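Local coordinates for protein diadenosine tetraphosphatase, putative (Trypanosoma brucei, PDB 2QJC) that probably hydrolyses diadenosine tetraphosphate or related phosphate compounds, as a manganese-binding member of the calcineurin-like phosphoesterase family, at residues V11-N16 against R131-N136; R20-G25 against R39-K44; T49-G54 against V137-A142. All coordinates share one frame; numbering follows the deposited sequence.

Interaction 1 of 3, residues V11-N16 against R131-N136; sequences VVTLPN and RIPAHN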
loop_
_atom_site.group_PDB
_atom_site.type_symbol
_atom_site.label_atom_id
_atom_site.label_comp_id
_atom_site.label_asym_id
_atom_site.label_seq_id
_atom_site.Cartn_x
_atom_site.Cartn_y
_atom_site.Cartn_z
ATOM N N VAL A 11 4.523 -2.380 -13.368
ATOM C CA VAL A 11 5.673 -2.015 -12.542
ATOM C C VAL A 11 6.319 -0.670 -12.900
ATOM O O VAL A 11 6.593 -0.388 -14.066
ATOM C CB VAL A 11 6.780 -3.107 -12.626
ATOM C CG1 VAL A 11 7.937 -2.750 -11.714
ATOM C CG2 VAL A 11 6.207 -4.474 -12.254
ATOM N N VAL A 12 6.564 0.148 -11.880
ATOM C CA VAL A 12 7.204 1.453 -12.048
ATOM C C VAL A 12 8.533 1.436 -11.283
ATOM O O VAL A 12 8.584 1.012 -10.127
ATOM C CB VAL A 12 6.294 2.595 -11.504
ATOM C CG1 VAL A 12 7.095 3.869 -11.286
ATOM C CG2 VAL A 12 5.179 2.862 -12.484
ATOM N N THR A 13 9.604 1.881 -11.935
ATOM C CA THR A 13 10.926 1.912 -11.316
ATOM C C THR A 13 11.457 3.340 -11.156
ATOM O O THR A 13 11.396 4.144 -12.085
ATOM C CB THR A 13 11.927 1.074 -12.141
ATOM O OG1 THR A 13 11.494 -0.291 -12.153
ATOM C CG2 THR A 13 13.324 1.151 -11.546
ATOM N N LEU A 14 11.981 3.641 -9.970
ATOM C CA LEU A 14 12.508 4.969 -9.664
ATOM C C LEU A 14 13.997 4.930 -9.274
ATOM O O LEU A 14 14.350 5.067 -8.101
ATOM C CB LEU A 14 11.674 5.583 -8.532
ATOM C CG LEU A 14 10.174 5.728 -8.833
ATOM C CD1 LEU A 14 9.410 6.081 -7.557
ATOM C CD2 LEU A 14 9.969 6.809 -9.891
ATOM N N PRO A 15 14.890 4.743 -10.260
ATOM C CA PRO A 15 16.332 4.682 -10.003
ATOM C C PRO A 15 16.970 5.951 -9.444
ATOM O O PRO A 15 17.975 5.884 -8.730
ATOM C CB PRO A 15 16.906 4.299 -11.366
ATOM C CG PRO A 15 15.936 4.900 -12.320
ATOM C CD PRO A 15 14.612 4.552 -11.694
ATOM N N ASN A 16 16.378 7.100 -9.758
ATOM C CA ASN A 16 16.899 8.390 -9.316
ATOM C C ASN A 16 16.520 8.805 -7.896
ATOM O O ASN A 16 17.059 9.780 -7.377
ATOM C CB ASN A 16 16.459 9.481 -10.292
ATOM C CG ASN A 16 17.156 9.377 -11.638
ATOM O OD1 ASN A 16 17.381 8.283 -12.156
ATOM N ND2 ASN A 16 17.491 10.526 -12.217
ATOM N N ARG A 131 9.341 0.003 -7.666
ATOM C CA ARG A 131 10.679 -0.402 -7.247
ATOM C C ARG A 131 11.510 0.841 -6.912
ATOM O O ARG A 131 11.550 1.797 -7.693
ATOM C CB ARG A 131 11.381 -1.195 -8.360
ATOM C CG ARG A 131 10.624 -2.413 -8.857
ATOM C CD ARG A 131 11.467 -3.242 -9.838
ATOM N NE ARG A 131 12.331 -4.193 -9.143
ATOM C CZ ARG A 131 13.098 -5.099 -9.746
ATOM N NH1 ARG A 131 13.121 -5.179 -11.069
ATOM N NH2 ARG A 131 13.820 -5.948 -9.022
ATOM N N ILE A 132 12.164 0.817 -5.752
ATOM C CA ILE A 132 13.009 1.921 -5.275
ATOM C C ILE A 132 14.367 1.274 -4.998
ATOM O O ILE A 132 14.752 1.055 -3.839
ATOM C CB ILE A 132 12.441 2.533 -3.967
ATOM C CG1 ILE A 132 10.994 2.974 -4.190
ATOM C CG2 ILE A 132 13.286 3.737 -3.529
ATOM C CD1 ILE A 132 10.230 3.224 -2.905
ATOM N N PRO A 133 15.109 0.959 -6.073
ATOM C CA PRO A 133 16.425 0.313 -6.023
ATOM C C PRO A 133 17.522 0.931 -5.160
ATOM O O PRO A 133 18.334 0.207 -4.588
ATOM C CB PRO A 133 16.811 0.193 -7.502
ATOM C CG PRO A 133 16.093 1.353 -8.143
ATOM C CD PRO A 133 14.755 1.341 -7.454
ATOM N N ALA A 134 17.550 2.252 -5.045
ATOM C CA ALA A 134 18.576 2.903 -4.236
ATOM C C ALA A 134 18.541 2.428 -2.779
ATOM O O ALA A 134 19.575 2.371 -2.100
ATOM C CB ALA A 134 18.399 4.420 -4.298
ATOM N N HIS A 135 17.346 2.089 -2.307
ATOM C CA HIS A 135 17.154 1.632 -0.936
ATOM C C HIS A 135 16.850 0.138 -0.873
ATOM O O HIS A 135 16.516 -0.389 0.192
ATOM C CB HIS A 135 16.002 2.421 -0.296
ATOM C CG HIS A 135 16.303 3.878 -0.099
ATOM N ND1 HIS A 135 17.299 4.322 0.744
ATOM C CD2 HIS A 135 15.752 4.986 -0.650
ATOM C CE1 HIS A 135 17.354 5.643 0.701
ATOM N NE2 HIS A 135 16.426 6.071 -0.138
ATOM N N ASN A 136 16.981 -0.532 -2.020
ATOM C CA ASN A 136 16.700 -1.958 -2.161
ATOM C C ASN A 136 15.308 -2.295 -1.604
ATOM O O ASN A 136 15.144 -3.215 -0.809
ATOM C CB ASN A 136 17.774 -2.802 -1.459
ATOM C CG ASN A 136 17.612 -4.289 -1.728
ATOM O OD1 ASN A 136 17.299 -4.700 -2.850
ATOM N ND2 ASN A 136 17.833 -5.102 -0.707
#

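Interaction 2 of 3, residues R20-G25 against R39-K44; sequences RVIIVG and RAVSFK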
loop_
_atom_site.group_PDB
_atom_site.type_symbol
_atom_site.label_atom_id
_atom_site.label_comp_id
_atom_site.label_asym_id
_atom_site.label_seq_id
_atom_site.Cartn_x
_atom_site.Cartn_y
_atom_site.Cartn_z
ATOM N N ARG A 20 15.675 10.606 1.037
ATOM C CA ARG A 20 14.864 9.967 2.062
ATOM C C ARG A 20 13.496 9.563 1.490
ATOM O O ARG A 20 12.849 10.346 0.787
ATOM C CB ARG A 20 14.696 10.955 3.204
ATOM C CG ARG A 20 14.100 10.435 4.482
ATOM C CD ARG A 20 13.666 11.663 5.280
ATOM N NE ARG A 20 13.211 11.351 6.621
ATOM C CZ ARG A 20 12.398 12.128 7.325
ATOM N NH1 ARG A 20 11.943 13.266 6.807
ATOM N NH2 ARG A 20 12.051 11.768 8.551
ATOM N N VAL A 21 13.056 8.341 1.791
ATOM C CA VAL A 21 11.774 7.847 1.291
ATOM C C VAL A 21 10.832 7.415 2.416
ATOM O O VAL A 21 11.217 6.677 3.317
ATOM C CB VAL A 21 11.984 6.660 0.321
ATOM C CG1 VAL A 21 10.622 6.099 -0.138
ATOM C CG2 VAL A 21 12.793 7.120 -0.881
ATOM N N ILE A 22 9.588 7.879 2.339
ATOM C CA ILE A 22 8.581 7.575 3.341
ATOM C C ILE A 22 7.443 6.764 2.714
ATOM O O ILE A 22 6.784 7.209 1.780
ATOM C CB ILE A 22 8.049 8.888 3.958
ATOM C CG1 ILE A 22 9.201 9.608 4.673
ATOM C CG2 ILE A 22 6.930 8.604 4.943
ATOM C CD1 ILE A 22 8.862 10.990 5.134
ATOM N N ILE A 23 7.237 5.561 3.234
ATOM C CA ILE A 23 6.209 4.653 2.735
ATOM C C ILE A 23 5.138 4.482 3.809
ATOM O O ILE A 23 5.432 4.059 4.940
ATOM C CB ILE A 23 6.837 3.289 2.368
ATOM C CG1 ILE A 23 8.005 3.520 1.399
ATOM C CG2 ILE A 23 5.784 2.378 1.734
ATOM C CD1 ILE A 23 8.818 2.284 1.091
ATOM N N VAL A 24 3.898 4.811 3.449
ATOM C CA VAL A 24 2.780 4.755 4.394
ATOM C C VAL A 24 1.746 3.653 4.154
ATOM O O VAL A 24 1.468 3.280 3.014
ATOM C CB VAL A 24 2.076 6.148 4.470
ATOM C CG1 VAL A 24 1.750 6.644 3.080
ATOM C CG2 VAL A 24 0.805 6.069 5.318
ATOM N N GLY A 25 1.210 3.124 5.256
ATOM C CA GLY A 25 0.222 2.055 5.206
ATOM C C GLY A 25 -1.162 2.496 4.760
ATOM O O GLY A 25 -1.359 3.655 4.384
ATOM N N ARG A 39 3.671 15.188 9.890
ATOM C CA ARG A 39 4.315 16.027 10.894
ATOM C C ARG A 39 5.175 15.126 11.768
ATOM O O ARG A 39 6.247 15.525 12.224
ATOM C CB ARG A 39 3.281 16.739 11.781
ATOM C CG ARG A 39 2.602 17.936 11.132
ATOM C CD ARG A 39 1.793 18.728 12.153
ATOM N NE ARG A 39 0.608 18.004 12.603
ATOM C CZ ARG A 39 -0.517 17.911 11.908
ATOM N NH1 ARG A 39 -0.624 18.497 10.725
ATOM N NH2 ARG A 39 -1.537 17.231 12.396
ATOM N N ALA A 40 4.700 13.903 11.990
ATOM C CA ALA A 40 5.411 12.937 12.819
ATOM C C ALA A 40 6.742 12.453 12.229
ATOM O O ALA A 40 7.569 11.881 12.947
ATOM C CB ALA A 40 4.507 11.742 13.114
ATOM N N VAL A 41 6.953 12.662 10.933
ATOM C CA VAL A 41 8.209 12.239 10.314
ATOM C C VAL A 41 8.992 13.451 9.823
ATOM O O VAL A 41 10.086 13.311 9.275
ATOM C CB VAL A 41 7.982 11.285 9.106
ATOM C CG1 VAL A 41 7.088 10.124 9.514
ATOM C CG2 VAL A 41 7.390 12.052 7.933
ATOM N N SER A 42 8.418 14.637 10.015
ATOM C CA SER A 42 9.048 15.882 9.590
ATOM C C SER A 42 9.229 15.886 8.077
ATOM O O SER A 42 10.322 16.140 7.565
ATOM C CB SER A 42 10.407 16.057 10.280
ATOM O OG SER A 42 10.265 16.054 11.691
ATOM N N PHE A 43 8.138 15.600 7.372
ATOM C CA PHE A 43 8.123 15.557 5.916
ATOM C C PHE A 43 8.561 16.894 5.323
ATOM O O PHE A 43 8.018 17.944 5.668
ATOM C CB PHE A 43 6.715 15.213 5.427
ATOM C CG PHE A 43 6.601 15.098 3.936
ATOM C CD1 PHE A 43 7.145 14.009 3.265
ATOM C CD2 PHE A 43 5.963 16.090 3.198
ATOM C CE1 PHE A 43 7.055 13.912 1.880
ATOM C CE2 PHE A 43 5.870 16.002 1.816
ATOM C CZ PHE A 43 6.417 14.915 1.157
ATOM N N LYS A 44 9.539 16.847 4.419
ATOM C CA LYS A 44 10.053 18.057 3.783
ATOM C C LYS A 44 9.799 18.022 2.286
ATOM O O LYS A 44 10.603 17.484 1.523
ATOM C CB LYS A 44 11.557 18.193 4.037
ATOM C CG LYS A 44 11.978 17.924 5.474
ATOM C CD LYS A 44 11.224 18.804 6.461
ATOM C CE LYS A 44 11.495 20.282 6.229
ATOM N NZ LYS A 44 10.802 21.114 7.253
#

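Interaction 3 of 3, residues T49-G54 against V137-A142; sequences TLVAVG and VMVAHA. With MN (manganese (II) ion), chain C.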
loop_
_atom_site.group_PDB
_atom_site.type_symbol
_atom_site.label_atom_id
_atom_site.label_comp_id
_atom_site.label_asym_id
_atom_site.label_seq_id
_atom_site.Cartn_x
_atom_site.Cartn_y
_atom_site.Cartn_z
ATOM N N THR A 49 10.436 11.875 -0.505
ATOM C CA THR A 49 9.534 11.303 -1.489
ATOM C C THR A 49 8.542 10.483 -0.680
ATOM O O THR A 49 8.927 9.766 0.247
ATOM C CB THR A 49 10.277 10.384 -2.459
ATOM O OG1 THR A 49 11.356 11.108 -3.057
ATOM C CG2 THR A 49 9.343 9.896 -3.557
ATOM N N LEU A 50 7.266 10.606 -1.012
ATOM C CA LEU A 50 6.231 9.877 -0.292
ATOM C C LEU A 50 5.640 8.787 -1.186
ATOM O O LEU A 50 5.378 9.018 -2.367
ATOM C CB LEU A 50 5.136 10.852 0.154
ATOM C CG LEU A 50 3.961 10.295 0.963
ATOM C CD1 LEU A 50 4.466 9.577 2.223
ATOM C CD2 LEU A 50 3.036 11.446 1.342
ATOM N N VAL A 51 5.459 7.594 -0.627
ATOM C CA VAL A 51 4.882 6.478 -1.381
ATOM C C VAL A 51 3.833 5.748 -0.536
ATOM O O VAL A 51 4.135 5.285 0.561
ATOM C CB VAL A 51 5.968 5.449 -1.801
ATOM C CG1 VAL A 51 5.362 4.387 -2.688
ATOM C CG2 VAL A 51 7.115 6.148 -2.512
ATOM N N ALA A 52 2.606 5.654 -1.042
ATOM C CA ALA A 52 1.528 4.956 -0.337
ATOM C C ALA A 52 1.425 3.503 -0.803
ATOM O O ALA A 52 1.809 3.179 -1.925
ATOM C CB ALA A 52 0.203 5.665 -0.577
ATOM N N VAL A 53 0.904 2.630 0.056
ATOM C CA VAL A 53 0.746 1.220 -0.294
ATOM C C VAL A 53 -0.625 0.957 -0.938
ATOM O O VAL A 53 -0.972 -0.182 -1.262
ATOM C CB VAL A 53 0.903 0.293 0.943
ATOM C CG1 VAL A 53 2.288 0.494 1.580
ATOM C CG2 VAL A 53 -0.225 0.547 1.946
ATOM N N GLY A 54 -1.406 2.016 -1.127
ATOM C CA GLY A 54 -2.710 1.845 -1.740
ATOM C C GLY A 54 -3.837 1.813 -0.730
ATOM O O GLY A 54 -3.593 1.849 0.475
ATOM N N VAL A 137 14.309 -1.538 -2.054
ATOM C CA VAL A 137 12.924 -1.716 -1.620
ATOM C C VAL A 137 11.952 -1.915 -2.789
ATOM O O VAL A 137 12.211 -1.470 -3.907
ATOM C CB VAL A 137 12.472 -0.479 -0.780
ATOM C CG1 VAL A 137 10.953 -0.351 -0.767
ATOM C CG2 VAL A 137 12.992 -0.608 0.645
HETATM N N MSE A 138 10.841 -2.599 -2.521
HETATM C CA MSE A 138 9.785 -2.817 -3.513
HETATM C C MSE A 138 8.424 -2.685 -2.813
HETATM O O MSE A 138 8.190 -3.285 -1.753
HETATM C CB MSE A 138 9.902 -4.196 -4.178
HETATM C CG MSE A 138 11.135 -4.354 -5.077
HETATM SE SE MSE A 138 10.978 -5.755 -6.434
HETATM C CE MSE A 138 10.925 -7.309 -5.298
ATOM N N VAL A 139 7.531 -1.897 -3.401
ATOM C CA VAL A 139 6.214 -1.665 -2.817
ATOM C C VAL A 139 5.081 -2.305 -3.624
ATOM O O VAL A 139 5.002 -2.136 -4.842
ATOM C CB VAL A 139 5.944 -0.121 -2.688
ATOM C CG1 VAL A 139 4.605 0.139 -2.006
ATOM C CG2 VAL A 139 7.069 0.545 -1.906
ATOM N N ALA A 140 4.225 -3.055 -2.933
ATOM C CA ALA A 140 3.052 -3.700 -3.527
ATOM C C ALA A 140 1.953 -3.587 -2.459
ATOM O O ALA A 140 2.253 -3.459 -1.274
ATOM C CB ALA A 140 3.344 -5.175 -3.854
ATOM N N HIS A 141 0.688 -3.633 -2.861
ATOM C CA HIS A 141 -0.392 -3.478 -1.887
ATOM C C HIS A 141 -0.544 -4.613 -0.873
ATOM O O HIS A 141 -0.610 -4.361 0.338
ATOM C CB HIS A 141 -1.736 -3.243 -2.596
ATOM C CG HIS A 141 -2.889 -3.127 -1.649
ATOM N ND1 HIS A 141 -2.998 -2.104 -0.729
ATOM C CD2 HIS A 141 -3.944 -3.947 -1.426
ATOM C CE1 HIS A 141 -4.066 -2.302 0.023
ATOM N NE2 HIS A 141 -4.657 -3.413 -0.378
ATOM N N ALA A 142 -0.606 -5.852 -1.354
ATOM C CA ALA A 142 -0.768 -7.007 -0.470
ATOM C C ALA A 142 0.487 -7.867 -0.378
ATOM O O ALA A 142 0.793 -8.425 0.680
ATOM C CB ALA A 142 -1.959 -7.867 -0.936
HETATM MN MN MN C . -6.613 -4.098 0.717
#

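Interaction 1 of 3, residues V11-N16 against R131-N136
A parallel beta bridge between Thr13 and Arg131 adds the short strand 11-13 to the edge of a mixed five-stranded sheet, with strand 129-132 as its neighbour. The pattern is the classical parallel one, in which Arg131 bonds to the residues before and after Thr13. Arg131 N donates to Val12 O at 2.8 Å, and Arg131 O accepts from Leu14 N at 3.0 Å; both bonds are close to straight. Thr13 and Arg131 point their side chains to the same face and run side by side, Thr13 OG1 lying 3.8 Å from Arg131 CD in plain van der Waals contact. Val11 crosses the same aliphatic chain obliquely. With CG1 anti to the backbone N (chi1 -177°), Val11 brings that methyl to 3.9 Å from Arg131 CG. Farther out the arginine bends at chi3 (86°), and its guanidinium leaves the strand for a long, weak ion pair with Glu198. Past the bridge both chains end their strands, and 133-135 turns into a short 3-10 segment. There the Pro133 ring leans on the 14-15 backbone: CD is 3.8 Å from Leu14 O, and CG is 3.8 Å from Pro15 CA.

Interaction 2 of 3, residues R20-G25 against R39-K44
Arg20 and Ile22 make a mixed polar and apolar contact with Val41, Ser42 and Phe43, at the place where the start of strand 21-24 lies against the C-terminal end of helix 31-41. The polar half is a guanidinium set on helix-end carbonyls. Arg20 has CG anti to its backbone N (chi1 -169°) and stays extended as far as NE, which lets it span the gap from strand to helix. Arg20 NH2 donates to Val41 O at 2.6 Å, with the oxygen near the guanidinium plane and the nitrogen in the carbonyl plane. Arg20 NH1 adds two weak bonds, to Val41 O at 3.1 Å and to Ser42 O at 3.4 Å, both acceptors sitting at the guanidinium edge. NH1 also forms a salt bridge with Asp48, which probably helps hold the group in this orientation; the positive charge of the guanidinium would suit the negative end of the helix dipole.

Beneath the polar grip, Ile22 and Val41 reach toward each other tip to tip. Ile22 CD1 is modelled 3.3 Å from Val41 CG2, tighter than usual for two methyl carbons. The same CD1 lies 4.2 Å above one face of the Arg20 guanidinium, offset toward its rim, and 3.9 Å from Phe43 CD1, at the edge of the phenyl ring. One methyl thus packs against three side chains. Ser42, with positive phi (62°), is the residue that turns the chain out of the helix. The helix end is a Schellman motif, and the contact of strand and helix end is that of a beta-alpha-beta unit, strand 21-24, helix 31-41 and strand 49-52.

Interaction 3 of 3, residues T49-G54 against V137-A142
The dimanganese site of the calcineurin-like phosphoesterase fold is joined here by a first-shell ligand and its second-shell partner: His141 binds a manganese ion through one ring nitrogen and the Val53 carbonyl through the other. The two segments belong to different sheets of the fold, strand 49-52 to one and strand 137-140 to the other, and they approach where both chains run on toward the metals. His141 has CG anti to its backbone N (chi1 178°). His141 NE2 coordinates the manganese at 2.3 Å. His141 ND1 donates to Val53 O at 2.8 Å, with an N-H...O angle of 154°; the oxygen lies almost in the ring plane, while the donor is tilted out of the carbonyl plane. Gripped at both nitrogens, the ring has little freedom to rotate, and the donor role of ND1 leaves NE2 to serve the metal. Asp55, Asn81 and His204 complete this metal site, and Asp55 is also a ligand of the second manganese. The carbonyl that orients the histidine therefore sits just two residues ahead of the aspartate shared by the two ions. Between them Gly54 passes close to the imidazole, its C 4.0 Å from His141 ND1.

Behind the site the two sheets pack through valines. Val139 points toward segment 49-54 and offers both methyls: CG2 to Val51 CG1 and CG1 to Val53 CG1, each at 4.3 Å. Ile23 of strand 21-24 packs on Val53 and Val139 as well. Val53 O has a further, softer contact, since His141 CA lies 3.4 Å from it in a CA-H...O approach.

Burial increases from interaction 1, at the surface, through the partly buried interaction 2 to interaction 3, near the centre of the chain. Chemistry changes with it: paired main chains at a sheet edge, then a charged group on a helix end, then valines and a metal ligand. Interactions 1 and 3 share one sheet, where Ile132 N probably bonds to Val137 O between strands 129-132 and 137-140. Interactions 2 and 3 share the other, through probable bonds joining Ile22 to Thr49 and Val51. Ile132 bridges the sheets, its CD1 packing on Val21, Val51 and Val139. Only interaction 3 touches manganese; the other two lie away from it.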